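Local coordinates for protein putative phytoene/squalene synthase YisP (Bacillus subtilis subsp. subtilis, PDB 3WE9) that releases diphosphate from farnesyl diphosphate to give farnesol and takes part in biofilm formation, at residues Phe30-Tyr35 against Lys235-Leu240; Ser166-Asp171 against Asp254-His259; Thr204-Ala209 against Lys247-Gln252; Arg242-Lys247 against Phe260-Thr265. All blocks are in the same frame, centred on the assembly; numbering follows the deposited sequence.

Interaction 1 of 4, residues Phe30-Tyr35 against Lys235-Leu240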
loop_
_atom_site.group_PDB
_atom_site.type_symbol
_atom_site.label_atom_id
_atom_site.label_comp_id
_atom_site.label_asym_id
_atom_site.label_seq_id
_atom_site.Cartn_x
_atom_site.Cartn_y
_atom_site.Cartn_z
ATOM N N PHE A 30 5.632 -7.827 -1.325
ATOM C CA PHE A 30 5.812 -9.271 -1.257
ATOM C C PHE A 30 7.129 -9.551 -0.555
ATOM O O PHE A 30 7.235 -10.455 0.274
ATOM C CB PHE A 30 5.847 -9.877 -2.662
ATOM C CG PHE A 30 5.964 -11.376 -2.676
ATOM C CD1 PHE A 30 4.836 -12.179 -2.514
ATOM C CD2 PHE A 30 7.204 -11.989 -2.840
ATOM C CE1 PHE A 30 4.942 -13.571 -2.517
ATOM C CE2 PHE A 30 7.322 -13.381 -2.843
ATOM C CZ PHE A 30 6.187 -14.173 -2.682
ATOM N N LYS A 31 8.137 -8.758 -0.899
ATOM C CA LYS A 31 9.457 -8.903 -0.313
ATOM C C LYS A 31 9.413 -8.594 1.183
ATOM O O LYS A 31 10.021 -9.295 1.992
ATOM C CB LYS A 31 10.442 -7.961 -1.011
ATOM C CG LYS A 31 11.868 -8.091 -0.521
ATOM C CD LYS A 31 12.382 -9.504 -0.734
ATOM C CE LYS A 31 13.761 -9.689 -0.133
ATOM N NZ LYS A 31 14.203 -11.110 -0.234
ATOM N N ALA A 32 8.691 -7.539 1.545
ATOM C CA ALA A 32 8.567 -7.145 2.946
ATOM C C ALA A 32 7.850 -8.232 3.747
ATOM O O ALA A 32 8.225 -8.533 4.882
ATOM C CB ALA A 32 7.801 -5.830 3.054
ATOM N N LEU A 33 6.821 -8.816 3.145
ATOM C CA LEU A 33 6.037 -9.865 3.789
ATOM C C LEU A 33 6.793 -11.179 3.948
ATOM O O LEU A 33 6.459 -11.992 4.814
ATOM C CB LEU A 33 4.761 -10.125 2.986
ATOM C CG LEU A 33 3.708 -9.013 2.932
ATOM C CD1 LEU A 33 2.597 -9.416 1.967
ATOM C CD2 LEU A 33 3.152 -8.753 4.319
ATOM N N SER A 34 7.814 -11.383 3.120
ATOM C CA SER A 34 8.588 -12.620 3.163
ATOM C C SER A 34 9.234 -12.874 4.521
ATOM O O SER A 34 9.559 -14.013 4.853
ATOM C CB SER A 34 9.667 -12.614 2.069
ATOM O OG SER A 34 10.699 -11.687 2.367
ATOM N N TYR A 35 9.409 -11.816 5.308
ATOM C CA TYR A 35 10.030 -11.935 6.624
ATOM C C TYR A 35 9.106 -12.491 7.703
ATOM O O TYR A 35 9.558 -12.830 8.798
ATOM C CB TYR A 35 10.582 -10.579 7.062
ATOM C CG TYR A 35 11.658 -10.068 6.135
ATOM C CD1 TYR A 35 12.889 -10.714 6.045
ATOM C CD2 TYR A 35 11.436 -8.954 5.326
ATOM C CE1 TYR A 35 13.876 -10.262 5.171
ATOM C CE2 TYR A 35 12.413 -8.494 4.447
ATOM C CZ TYR A 35 13.630 -9.153 4.376
ATOM O OH TYR A 35 14.604 -8.699 3.517
ATOM N N LYS A 235 9.503 -2.791 9.063
ATOM C CA LYS A 235 10.706 -2.012 8.787
ATOM C C LYS A 235 11.004 -2.025 7.285
ATOM O O LYS A 235 11.333 -0.994 6.696
ATOM C CB LYS A 235 11.893 -2.598 9.562
ATOM C CG LYS A 235 13.188 -1.804 9.451
ATOM C CD LYS A 235 14.292 -2.445 10.291
ATOM C CE LYS A 235 15.581 -1.633 10.244
ATOM N NZ LYS A 235 16.663 -2.255 11.067
ATOM N N ALA A 236 10.883 -3.195 6.668
ATOM C CA ALA A 236 11.131 -3.321 5.236
ATOM C C ALA A 236 10.152 -2.442 4.453
ATOM O O ALA A 236 10.550 -1.693 3.558
ATOM C CB ALA A 236 10.983 -4.775 4.806
ATOM N N ALA A 237 8.873 -2.532 4.801
ATOM C CA ALA A 237 7.842 -1.743 4.126
ATOM C C ALA A 237 8.155 -0.251 4.231
ATOM O O ALA A 237 8.032 0.490 3.258
ATOM C CB ALA A 237 6.471 -2.039 4.740
ATOM N N LEU A 238 8.552 0.181 5.425
ATOM C CA LEU A 238 8.897 1.573 5.661
ATOM C C LEU A 238 10.075 2.009 4.789
ATOM O O LEU A 238 9.996 3.011 4.079
ATOM C CB LEU A 238 9.245 1.782 7.138
ATOM C CG LEU A 238 8.055 1.751 8.102
ATOM C CD1 LEU A 238 8.553 1.789 9.546
ATOM C CD2 LEU A 238 7.147 2.939 7.817
ATOM N N HIS A 239 11.165 1.249 4.848
ATOM C CA HIS A 239 12.364 1.563 4.067
ATOM C C HIS A 239 12.119 1.572 2.564
ATOM O O HIS A 239 12.604 2.453 1.853
ATOM C CB HIS A 239 13.475 0.555 4.379
ATOM C CG HIS A 239 14.231 0.853 5.636
ATOM N ND1 HIS A 239 13.608 1.085 6.844
ATOM C CD2 HIS A 239 15.560 0.961 5.871
ATOM C CE1 HIS A 239 14.522 1.326 7.768
ATOM N NE2 HIS A 239 15.714 1.256 7.204
ATOM N N LEU A 240 11.372 0.585 2.082
ATOM C CA LEU A 240 11.085 0.463 0.659
ATOM C C LEU A 240 10.284 1.628 0.092
ATOM O O LEU A 240 10.598 2.133 -0.985
ATOM C CB LEU A 240 10.339 -0.847 0.379
ATOM C CG LEU A 240 11.159 -2.130 0.574
ATOM C CD1 LEU A 240 10.254 -3.353 0.462
ATOM C CD2 LEU A 240 12.271 -2.182 -0.469
#
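The phenol ring of Tyr35 reaches over to Ala236, whose methyl group approaches it obliquely, with CE2 of the ring 4.0 Å from CB of Ala236. One face of that ring has the hydroxyl of its own neighbour above it: OG of Ser34 stands 4.0 Å above the plane, over the centre. N of Ser34 donates to the carbonyl oxygen of Lys31, and its OG lies doubtfully close to the same oxygen. With CG of Tyr35 anti to its carbonyl carbon (chi1 -62°), the aromatic side chain sets out beside the backbone N, and Leu271 of helix 264-271 touches it as well.

This is the close approach of two helices, 27-33 and 228-250, in the all-helical fold of the squalene and phytoene synthase family, and small residues make it possible. Ala32 and Ala236 have their CA atoms only 5.1 Å apart, and their methyl groups meet at 3.8 Å between the two CB atoms. The same CB of Ala32 lies 3.9 Å from the backbone N of Ala237 and 4.3 Å from CD1 of Leu240, one turn on from Ala236. No hydrogen bond joins the two segments themselves, yet just before 235-240 the hydroxyl of Thr233 pairs with the carbonyl oxygen of Ala32. A triethylene glycol molecule, probably from the crystallisation liquor, is bound about 4 Å from the Ala237 side chain.

Interaction 2 of 4, residues Ser166-Asp171 against Asp254-His259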
loop_
_atom_site.group_PDB
_atom_site.type_symbol
_atom_site.label_atom_id
_atom_site.label_comp_id
_atom_site.label_asym_id
_atom_site.label_seq_id
_atom_site.Cartn_x
_atom_site.Cartn_y
_atom_site.Cartn_z
ATOM N N SER A 166 3.664 7.675 -7.442
ATOM C CA SER A 166 4.616 6.969 -8.306
ATOM C C SER A 166 4.213 6.824 -9.773
ATOM O O SER A 166 5.018 6.385 -10.598
ATOM C CB SER A 166 4.866 5.559 -7.751
ATOM O OG SER A 166 5.373 5.592 -6.429
ATOM N N ASP A 167 2.983 7.186 -10.113
ATOM C CA ASP A 167 2.527 6.998 -11.484
ATOM C C ASP A 167 1.290 7.836 -11.771
ATOM O O ASP A 167 0.217 7.581 -11.221
ATOM C CB ASP A 167 2.228 5.507 -11.683
ATOM C CG ASP A 167 1.778 5.158 -13.092
ATOM O OD1 ASP A 167 1.875 5.999 -14.011
ATOM O OD2 ASP A 167 1.334 4.006 -13.274
ATOM N N LEU A 168 1.458 8.845 -12.621
ATOM C CA LEU A 168 0.361 9.730 -12.998
ATOM C C LEU A 168 0.131 9.664 -14.506
ATOM O O LEU A 168 -0.251 10.656 -15.132
ATOM C CB LEU A 168 0.681 11.167 -12.575
ATOM C CG LEU A 168 0.911 11.396 -11.071
ATOM C CD1 LEU A 168 1.200 12.878 -10.821
ATOM C CD2 LEU A 168 -0.316 10.941 -10.280
ATOM N N GLY A 169 0.349 8.484 -15.079
ATOM C CA GLY A 169 0.188 8.302 -16.513
ATOM C C GLY A 169 -1.206 8.383 -17.119
ATOM O O GLY A 169 -1.347 8.811 -18.265
ATOM N N THR A 170 -2.234 7.985 -16.372
ATOM C CA THR A 170 -3.609 8.005 -16.877
ATOM C C THR A 170 -4.458 9.127 -16.280
ATOM O O THR A 170 -4.082 9.736 -15.279
ATOM C CB THR A 170 -4.329 6.685 -16.569
ATOM O OG1 THR A 170 -4.506 6.568 -15.154
ATOM C CG2 THR A 170 -3.519 5.498 -17.076
ATOM N N ASP A 171 -5.617 9.386 -16.890
ATOM C CA ASP A 171 -6.501 10.431 -16.394
ATOM C C ASP A 171 -7.052 10.063 -15.024
ATOM O O ASP A 171 -7.281 10.932 -14.191
ATOM C CB ASP A 171 -7.664 10.684 -17.363
ATOM C CG ASP A 171 -7.217 11.348 -18.657
ATOM O OD1 ASP A 171 -6.192 12.066 -18.641
ATOM O OD2 ASP A 171 -7.904 11.167 -19.685
ATOM N N ASP A 254 9.490 12.489 -12.884
ATOM C CA ASP A 254 9.008 12.146 -14.225
ATOM C C ASP A 254 7.915 11.067 -14.182
ATOM O O ASP A 254 7.946 10.099 -14.953
ATOM C CB ASP A 254 10.211 11.672 -15.055
ATOM C CG ASP A 254 10.045 11.908 -16.549
ATOM O OD1 ASP A 254 9.137 12.650 -16.974
ATOM O OD2 ASP A 254 10.861 11.351 -17.310
ATOM N N VAL A 255 6.932 11.262 -13.302
ATOM C CA VAL A 255 5.852 10.296 -13.115
ATOM C C VAL A 255 4.706 10.328 -14.116
ATOM O O VAL A 255 3.817 9.484 -14.046
ATOM C CB VAL A 255 5.257 10.402 -11.683
ATOM C CG1 VAL A 255 6.322 10.060 -10.658
ATOM C CG2 VAL A 255 4.708 11.804 -11.449
ATOM N N PHE A 256 4.705 11.297 -15.027
ATOM C CA PHE A 256 3.660 11.361 -16.054
ATOM C C PHE A 256 4.080 10.433 -17.202
ATOM O O PHE A 256 3.241 9.914 -17.944
ATOM C CB PHE A 256 3.505 12.786 -16.606
ATOM C CG PHE A 256 2.893 13.761 -15.633
ATOM C CD1 PHE A 256 1.586 13.593 -15.178
ATOM C CD2 PHE A 256 3.622 14.854 -15.184
ATOM C CE1 PHE A 256 1.016 14.507 -14.288
ATOM C CE2 PHE A 256 3.058 15.775 -14.291
ATOM C CZ PHE A 256 1.757 15.598 -13.846
ATOM N N GLN A 257 5.388 10.225 -17.325
ATOM C CA GLN A 257 5.954 9.385 -18.381
ATOM C C GLN A 257 6.248 7.947 -17.970
ATOM O O GLN A 257 6.068 7.022 -18.764
ATOM C CB GLN A 257 7.248 10.013 -18.907
ATOM C CG GLN A 257 7.059 11.348 -19.600
ATOM C CD GLN A 257 5.965 11.305 -20.645
ATOM O OE1 GLN A 257 5.883 10.365 -21.435
ATOM N NE2 GLN A 257 5.120 12.327 -20.660
ATOM N N TYR A 258 6.705 7.765 -16.734
ATOM C CA TYR A 258 7.053 6.443 -16.223
ATOM C C TYR A 258 6.407 6.135 -14.882
ATOM O O TYR A 258 6.123 7.040 -14.100
ATOM C CB TYR A 258 8.566 6.339 -16.016
ATOM C CG TYR A 258 9.401 6.520 -17.252
ATOM C CD1 TYR A 258 9.721 5.433 -18.066
ATOM C CD2 TYR A 258 9.908 7.773 -17.592
ATOM C CE1 TYR A 258 10.532 5.585 -19.183
ATOM C CE2 TYR A 258 10.718 7.938 -18.709
ATOM C CZ TYR A 258 11.027 6.838 -19.497
ATOM O OH TYR A 258 11.841 6.993 -20.590
ATOM N N HIS A 259 6.200 4.849 -14.623
ATOM C CA HIS A 259 5.663 4.386 -13.353
ATOM C C HIS A 259 6.907 3.973 -12.568
ATOM O O HIS A 259 7.635 3.066 -12.976
ATOM C CB HIS A 259 4.747 3.174 -13.551
ATOM C CG HIS A 259 4.319 2.517 -12.270
ATOM N ND1 HIS A 259 3.471 1.429 -12.240
ATOM C CD2 HIS A 259 4.639 2.778 -10.979
ATOM C CE1 HIS A 259 3.291 1.048 -10.987
ATOM N NE2 HIS A 259 3.988 1.850 -10.202
HETATM O O HOH W 1 3.389 7.202 -15.896
#
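Asp167 meets His259 at the start of an Asx turn; Asp167 in the loop and Asp171 at the start of helix 171-174 have the spacing of the DXXXD motif, which in related synthases helps hold magnesium and diphosphate. The CB of Asp167 sits over one face of the imidazole, 4.0 Å from the ring centroid, a CH-pi contact. With CG anti to the backbone N (chi1 -178°), the carboxyl carbon comes within 3.6 Å of CB of His259. The two side chains cross at about a right angle, while the carboxylate and ring planes differ by 20°. At the tip the oxygens part company. OD2 stands above the plane of the ring, near its CG-ND1 side, 3.5 Å from CG of His259, and has a weak hydrogen bond from NE2 of Gln173. OD1 closes the Asx turn by accepting from N of Gly169, which meets it from above the carboxylate plane.

Next in the chain, Leu168 faces inward. Its CD1 lies alongside CG2 of Val255 at 3.7 Å, and its CB packs against CD1 of Phe256; the edge of that phenyl ring also meets the Leu168 carbonyl oxygen. N of Leu168 donates to O of Val255 at 2.8 Å in a nearly straight bond (167°), although the donor stands above the carbonyl plane. The same Val255 oxygen accepts from a water 3.0 Å away, which gives its other bond to OD1 of Asp167 at 2.7 Å.

Interaction 3 of 4, residues Thr204-Ala209 against Lys247-Gln252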
loop_
_atom_site.group_PDB
_atom_site.type_symbol
_atom_site.label_atom_id
_atom_site.label_comp_id
_atom_site.label_asym_id
_atom_site.label_seq_id
_atom_site.Cartn_x
_atom_site.Cartn_y
_atom_site.Cartn_z
ATOM N N THR A 204 3.624 20.799 -5.853
ATOM C CA THR A 204 2.363 20.108 -5.620
ATOM C C THR A 204 2.664 18.683 -5.156
ATOM O O THR A 204 2.120 18.205 -4.158
ATOM C CB THR A 204 1.523 20.043 -6.917
ATOM O OG1 THR A 204 1.163 21.375 -7.314
ATOM C CG2 THR A 204 0.251 19.201 -6.702
ATOM N N TRP A 205 3.556 18.018 -5.881
ATOM C CA TRP A 205 3.942 16.649 -5.568
ATOM C C TRP A 205 4.584 16.552 -4.183
ATOM O O TRP A 205 4.241 15.672 -3.403
ATOM C CB TRP A 205 4.923 16.138 -6.630
ATOM C CG TRP A 205 5.214 14.678 -6.559
ATOM C CD1 TRP A 205 4.594 13.681 -7.261
ATOM C CD2 TRP A 205 6.232 14.043 -5.772
ATOM N NE1 TRP A 205 5.168 12.465 -6.967
ATOM C CE2 TRP A 205 6.172 12.656 -6.056
ATOM C CE3 TRP A 205 7.185 14.509 -4.859
ATOM C CZ2 TRP A 205 7.040 11.730 -5.457
ATOM C CZ3 TRP A 205 8.054 13.582 -4.260
ATOM C CH2 TRP A 205 7.970 12.210 -4.565
ATOM N N GLU A 206 5.516 17.453 -3.887
ATOM C CA GLU A 206 6.198 17.441 -2.596
ATOM C C GLU A 206 5.251 17.755 -1.434
ATOM O O GLU A 206 5.422 17.251 -0.326
ATOM C CB GLU A 206 7.375 18.425 -2.606
ATOM C CG GLU A 206 8.557 18.002 -3.502
ATOM C CD GLU A 206 9.250 16.723 -3.027
ATOM O OE1 GLU A 206 8.984 16.283 -1.890
ATOM O OE2 GLU A 206 10.072 16.158 -3.788
ATOM N N TYR A 207 4.245 18.580 -1.693
ATOM C CA TYR A 207 3.283 18.932 -0.650
ATOM C C TYR A 207 2.532 17.674 -0.213
ATOM O O TYR A 207 2.284 17.473 0.977
ATOM C CB TYR A 207 2.297 19.985 -1.164
ATOM C CG TYR A 207 1.476 20.647 -0.075
ATOM C CD1 TYR A 207 2.034 21.628 0.747
ATOM C CD2 TYR A 207 0.140 20.303 0.125
ATOM C CE1 TYR A 207 1.278 22.253 1.743
ATOM C CE2 TYR A 207 -0.626 20.919 1.117
ATOM C CZ TYR A 207 -0.051 21.895 1.919
ATOM O OH TYR A 207 -0.808 22.524 2.881
ATOM N N ILE A 208 2.176 16.831 -1.182
ATOM C CA ILE A 208 1.470 15.583 -0.906
ATOM C C ILE A 208 2.452 14.552 -0.331
ATOM O O ILE A 208 2.109 13.794 0.578
ATOM C CB ILE A 208 0.812 15.019 -2.201
ATOM C CG1 ILE A 208 -0.174 16.051 -2.763
ATOM C CG2 ILE A 208 0.087 13.698 -1.913
ATOM C CD1 ILE A 208 -0.708 15.708 -4.146
ATOM N N ALA A 209 3.680 14.536 -0.852
ATOM C CA ALA A 209 4.693 13.595 -0.363
ATOM C C ALA A 209 5.004 13.880 1.117
ATOM O O ALA A 209 5.310 12.966 1.892
ATOM C CB ALA A 209 5.977 13.707 -1.209
ATOM N N LYS A 247 13.652 7.823 -5.021
ATOM C CA LYS A 247 13.964 7.489 -6.410
ATOM C C LYS A 247 13.230 8.429 -7.357
ATOM O O LYS A 247 13.790 8.909 -8.348
ATOM C CB LYS A 247 13.572 6.039 -6.727
ATOM C CG LYS A 247 13.951 5.606 -8.148
ATOM C CD LYS A 247 13.663 4.134 -8.419
ATOM C CE LYS A 247 14.120 3.745 -9.828
ATOM N NZ LYS A 247 13.907 2.303 -10.128
ATOM N N ILE A 248 11.963 8.684 -7.053
ATOM C CA ILE A 248 11.153 9.574 -7.873
ATOM C C ILE A 248 11.816 10.952 -7.916
ATOM O O ILE A 248 11.916 11.570 -8.977
ATOM C CB ILE A 248 9.714 9.685 -7.300
ATOM C CG1 ILE A 248 9.029 8.311 -7.383
ATOM C CG2 ILE A 248 8.918 10.739 -8.073
ATOM C CD1 ILE A 248 7.656 8.238 -6.722
ATOM N N ARG A 249 12.278 11.425 -6.764
ATOM C CA ARG A 249 12.940 12.723 -6.699
ATOM C C ARG A 249 14.222 12.689 -7.530
ATOM O O ARG A 249 14.538 13.644 -8.239
ATOM C CB ARG A 249 13.268 13.081 -5.250
ATOM C CG ARG A 249 12.041 13.426 -4.424
ATOM C CD ARG A 249 12.380 13.638 -2.954
ATOM N NE ARG A 249 11.194 14.017 -2.193
ATOM C CZ ARG A 249 10.801 13.426 -1.072
ATOM N NH1 ARG A 249 11.504 12.417 -0.565
ATOM N NH2 ARG A 249 9.699 13.834 -0.465
ATOM N N ALA A 250 14.943 11.575 -7.437
ATOM C CA ALA A 250 16.193 11.380 -8.166
ATOM C C ALA A 250 15.958 11.341 -9.670
ATOM O O ALA A 250 16.839 11.685 -10.462
ATOM C CB ALA A 250 16.863 10.078 -7.712
ATOM N N LYS A 251 14.766 10.918 -10.065
ATOM C CA LYS A 251 14.441 10.839 -11.476
ATOM C C LYS A 251 13.581 12.004 -11.938
ATOM O O LYS A 251 12.756 11.867 -12.841
ATOM C CB LYS A 251 13.754 9.517 -11.787
ATOM C CG LYS A 251 14.582 8.291 -11.423
ATOM C CD LYS A 251 15.867 8.227 -12.222
ATOM C CE LYS A 251 16.661 6.975 -11.881
ATOM N NZ LYS A 251 17.934 6.924 -12.651
ATOM N N GLN A 252 13.768 13.141 -11.278
ATOM C CA GLN A 252 13.092 14.377 -11.641
ATOM C C GLN A 252 11.564 14.376 -11.676
ATOM O O GLN A 252 10.966 15.052 -12.509
ATOM C CB GLN A 252 13.628 14.844 -12.997
ATOM C CG GLN A 252 15.148 14.727 -13.119
ATOM C CD GLN A 252 15.882 15.322 -11.930
ATOM O OE1 GLN A 252 16.391 14.599 -11.065
ATOM N NE2 GLN A 252 15.935 16.647 -11.876
#
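Helices 199-221 and 228-250, consecutive long helices that run roughly antiparallel in this all-helical terpenoid-synthase fold, are clasped here by a salt bridge between Glu206 and Arg249. The guanidinium takes the carboxylate side-on. NE donates to OE2 at 2.9 Å (157°), while NH2 donates to OE1, also at 2.9 Å, and both oxygens use their syn lone pairs. A weak third bond runs from NE to OE1. The two flat groups are nearly coplanar, 15° apart, which suits a two-pronged grip. Arg249 is extended from CG to NE, whereas Glu206 bends at chi2 (-65°) to bring its carboxylate round.

Trp205 packs against the same arginine. Its ring stands almost perpendicular to the guanidinium, with CH2 over the guanidinium face and CZ3 3.8 Å from NE of Arg249, which lies near the plane of the indole at its rim. Farther round the benzene half, CZ2 rests 3.4 Å from CG2 of Ile248, a tight contact. The indole NE1 is bonded to the Leu165 carbonyl oxygen, which fixes how the ring is turned. Arg249 also reaches Glu213 and Glu246 through NH1, and OE2 of Glu206 has a second partner in NE2 of His253. A leucine in place of Arg249 would probably leave the Glu206, Glu213 and Glu246 carboxylates close together without the positive charge they share. A cation set among three acids is likely to be held firmly in its charged form, and probably lowers the cost of gathering them.

Interaction 4 of 4, residues Arg242-Lys247 against Phe260-Thr265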
loop_
_atom_site.group_PDB
_atom_site.type_symbol
_atom_site.label_atom_id
_atom_site.label_comp_id
_atom_site.label_asym_id
_atom_site.label_seq_id
_atom_site.Cartn_x
_atom_site.Cartn_y
_atom_site.Cartn_z
ATOM N N ARG A 242 9.952 4.658 1.457
ATOM C CA ARG A 242 10.673 5.917 1.582
ATOM C C ARG A 242 11.621 5.978 0.385
ATOM O O ARG A 242 11.781 7.021 -0.251
ATOM C CB ARG A 242 11.494 5.974 2.876
ATOM C CG ARG A 242 10.735 6.532 4.060
ATOM C CD ARG A 242 11.674 6.926 5.190
ATOM N NE ARG A 242 10.952 7.546 6.296
ATOM C CZ ARG A 242 10.562 6.906 7.395
ATOM N NH1 ARG A 242 10.827 5.612 7.544
ATOM N NH2 ARG A 242 9.908 7.563 8.345
ATOM N N ALA A 243 12.240 4.839 0.080
ATOM C CA ALA A 243 13.175 4.740 -1.035
ATOM C C ALA A 243 12.483 5.043 -2.364
ATOM O O ALA A 243 13.087 5.619 -3.269
ATOM C CB ALA A 243 13.799 3.348 -1.073
ATOM N N VAL A 244 11.221 4.642 -2.488
ATOM C CA VAL A 244 10.472 4.908 -3.707
ATOM C C VAL A 244 10.360 6.420 -3.925
ATOM O O VAL A 244 10.593 6.920 -5.028
ATOM C CB VAL A 244 9.049 4.290 -3.640
ATOM C CG1 VAL A 244 8.204 4.783 -4.822
ATOM C CG2 VAL A 244 9.139 2.773 -3.680
ATOM N N LEU A 245 10.006 7.144 -2.867
ATOM C CA LEU A 245 9.878 8.596 -2.945
ATOM C C LEU A 245 11.219 9.234 -3.304
ATOM O O LEU A 245 11.280 10.190 -4.083
ATOM C CB LEU A 245 9.377 9.157 -1.609
ATOM C CG LEU A 245 7.938 8.765 -1.247
ATOM C CD1 LEU A 245 7.619 9.195 0.170
ATOM C CD2 LEU A 245 6.973 9.401 -2.244
ATOM N N GLU A 246 12.300 8.705 -2.738
ATOM C CA GLU A 246 13.622 9.248 -3.036
ATOM C C GLU A 246 14.004 8.995 -4.499
ATOM O O GLU A 246 14.590 9.863 -5.151
ATOM C CB GLU A 246 14.665 8.641 -2.093
ATOM C CG GLU A 246 14.437 8.991 -0.628
ATOM C CD GLU A 246 14.663 10.471 -0.315
ATOM O OE1 GLU A 246 14.000 11.339 -0.932
ATOM O OE2 GLU A 246 15.511 10.769 0.557
ATOM N N LYS A 247 13.652 7.823 -5.021
ATOM C CA LYS A 247 13.964 7.489 -6.410
ATOM C C LYS A 247 13.230 8.429 -7.357
ATOM O O LYS A 247 13.790 8.909 -8.348
ATOM C CB LYS A 247 13.572 6.039 -6.727
ATOM C CG LYS A 247 13.951 5.606 -8.148
ATOM C CD LYS A 247 13.663 4.134 -8.419
ATOM C CE LYS A 247 14.120 3.745 -9.828
ATOM N NZ LYS A 247 13.907 2.303 -10.128
ATOM N N PHE A 260 7.157 4.640 -11.448
ATOM C CA PHE A 260 8.333 4.335 -10.643
ATOM C C PHE A 260 8.181 3.170 -9.690
ATOM O O PHE A 260 7.185 3.056 -8.989
ATOM C CB PHE A 260 8.766 5.571 -9.859
ATOM C CG PHE A 260 9.440 6.599 -10.703
ATOM C CD1 PHE A 260 8.759 7.213 -11.748
ATOM C CD2 PHE A 260 10.773 6.917 -10.489
ATOM C CE1 PHE A 260 9.394 8.130 -12.572
ATOM C CE2 PHE A 260 11.413 7.830 -11.306
ATOM C CZ PHE A 260 10.722 8.439 -12.356
ATOM N N ALA A 261 9.191 2.308 -9.676
ATOM C CA ALA A 261 9.217 1.144 -8.802
ATOM C C ALA A 261 10.674 0.759 -8.575
ATOM O O ALA A 261 11.530 1.020 -9.422
ATOM C CB ALA A 261 8.457 -0.014 -9.441
ATOM N N LEU A 262 10.958 0.150 -7.430
ATOM C CA LEU A 262 12.320 -0.268 -7.121
ATOM C C LEU A 262 12.643 -1.538 -7.902
ATOM O O LEU A 262 11.793 -2.422 -8.037
ATOM C CB LEU A 262 12.469 -0.542 -5.623
ATOM C CG LEU A 262 12.137 0.582 -4.635
ATOM C CD1 LEU A 262 12.167 0.019 -3.214
ATOM C CD2 LEU A 262 13.125 1.740 -4.786
ATOM N N THR A 263 13.863 -1.626 -8.427
ATOM C CA THR A 263 14.272 -2.816 -9.171
ATOM C C THR A 263 14.672 -3.878 -8.151
ATOM O O THR A 263 14.835 -3.569 -6.972
ATOM C CB THR A 263 15.488 -2.525 -10.072
ATOM O OG1 THR A 263 16.606 -2.162 -9.251
ATOM C CG2 THR A 263 15.178 -1.392 -11.037
ATOM N N GLU A 264 14.832 -5.120 -8.598
ATOM C CA GLU A 264 15.231 -6.195 -7.691
ATOM C C GLU A 264 16.532 -5.789 -7.007
ATOM O O GLU A 264 16.691 -5.946 -5.795
ATOM C CB GLU A 264 15.451 -7.508 -8.452
ATOM C CG GLU A 264 14.242 -8.016 -9.234
ATOM C CD GLU A 264 14.435 -9.436 -9.748
ATOM O OE1 GLU A 264 15.472 -9.706 -10.391
ATOM O OE2 GLU A 264 13.545 -10.283 -9.511
ATOM N N THR A 265 17.458 -5.257 -7.798
ATOM C CA THR A 265 18.749 -4.820 -7.286
ATOM C C THR A 265 18.563 -3.755 -6.219
ATOM O O THR A 265 19.185 -3.815 -5.158
ATOM C CB THR A 265 19.639 -4.244 -8.419
ATOM O OG1 THR A 265 19.854 -5.250 -9.416
ATOM C CG2 THR A 265 20.990 -3.801 -7.869
HETATM O O HOH W 2 11.222 2.854 -12.136
#
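NZ of Lys247 is gripped from several sides where the chain passes back over helix 228-250. It donates to the carbonyl oxygen of Ala261 at 2.8 Å, with a C=O...N angle of 150°, and forms a salt bridge with OE2 of Glu266. A third, weak bond goes to a water that also accepts from N of Ala261, 3.2 Å away. The lysine gets this far by being stretched out: CG is anti to the backbone N (chi1 -177°), and the rest of the chain is extended. CG2 of Thr263 lies near NZ of Lys247. A methionine in place of Lys247 would probably leave the Ala261 carbonyl oxygen and the Glu266 carboxylate without their charged mate.

Apolar groups pack beside the lysine. Leu262 lays its CG 3.8 Å from CG2 of Val244, and its CD2 lies 4.1 Å from CB of Ala243. At the other end Phe260 turns its CD2 toward CG of Lys247 at 4.2 Å, while CE2 of the same ring is 3.9 Å from the Lys247 carbonyl oxygen. Behind this layer Val244 also rests on Val162 of helix 145-165.

Beyond Leu262 the loop turns into helix 264-271. Thr263 is its N-cap: OG1 caps a backbone N just beyond Thr265, and N of Thr263 donates in return to OE2 of Glu266, a reciprocal pattern consistent with a capping box.

Residues 30-35, near the N terminus, meet helix 228-250 in interaction 1, closing a loop of 199 residues. Two further contacts open inside that span and cross it. Interaction 2 starts after helix 145-165 and closes at the loop 254-259, while interaction 3 starts on helix 199-221, closes at 247-252 and so falls wholly within the span of interaction 2. Interaction 4, a short return of 12 intervening residues, follows interaction 1 in series and crosses both others, sharing Lys247 with interaction 3. Interactions 1, 3 and 4 all draw on helix 228-250; interaction 2 touches interactions 3 and 4 through Ser166, which meets Val244, Ile248 and Phe260, binding the C-terminal loop to the helical body.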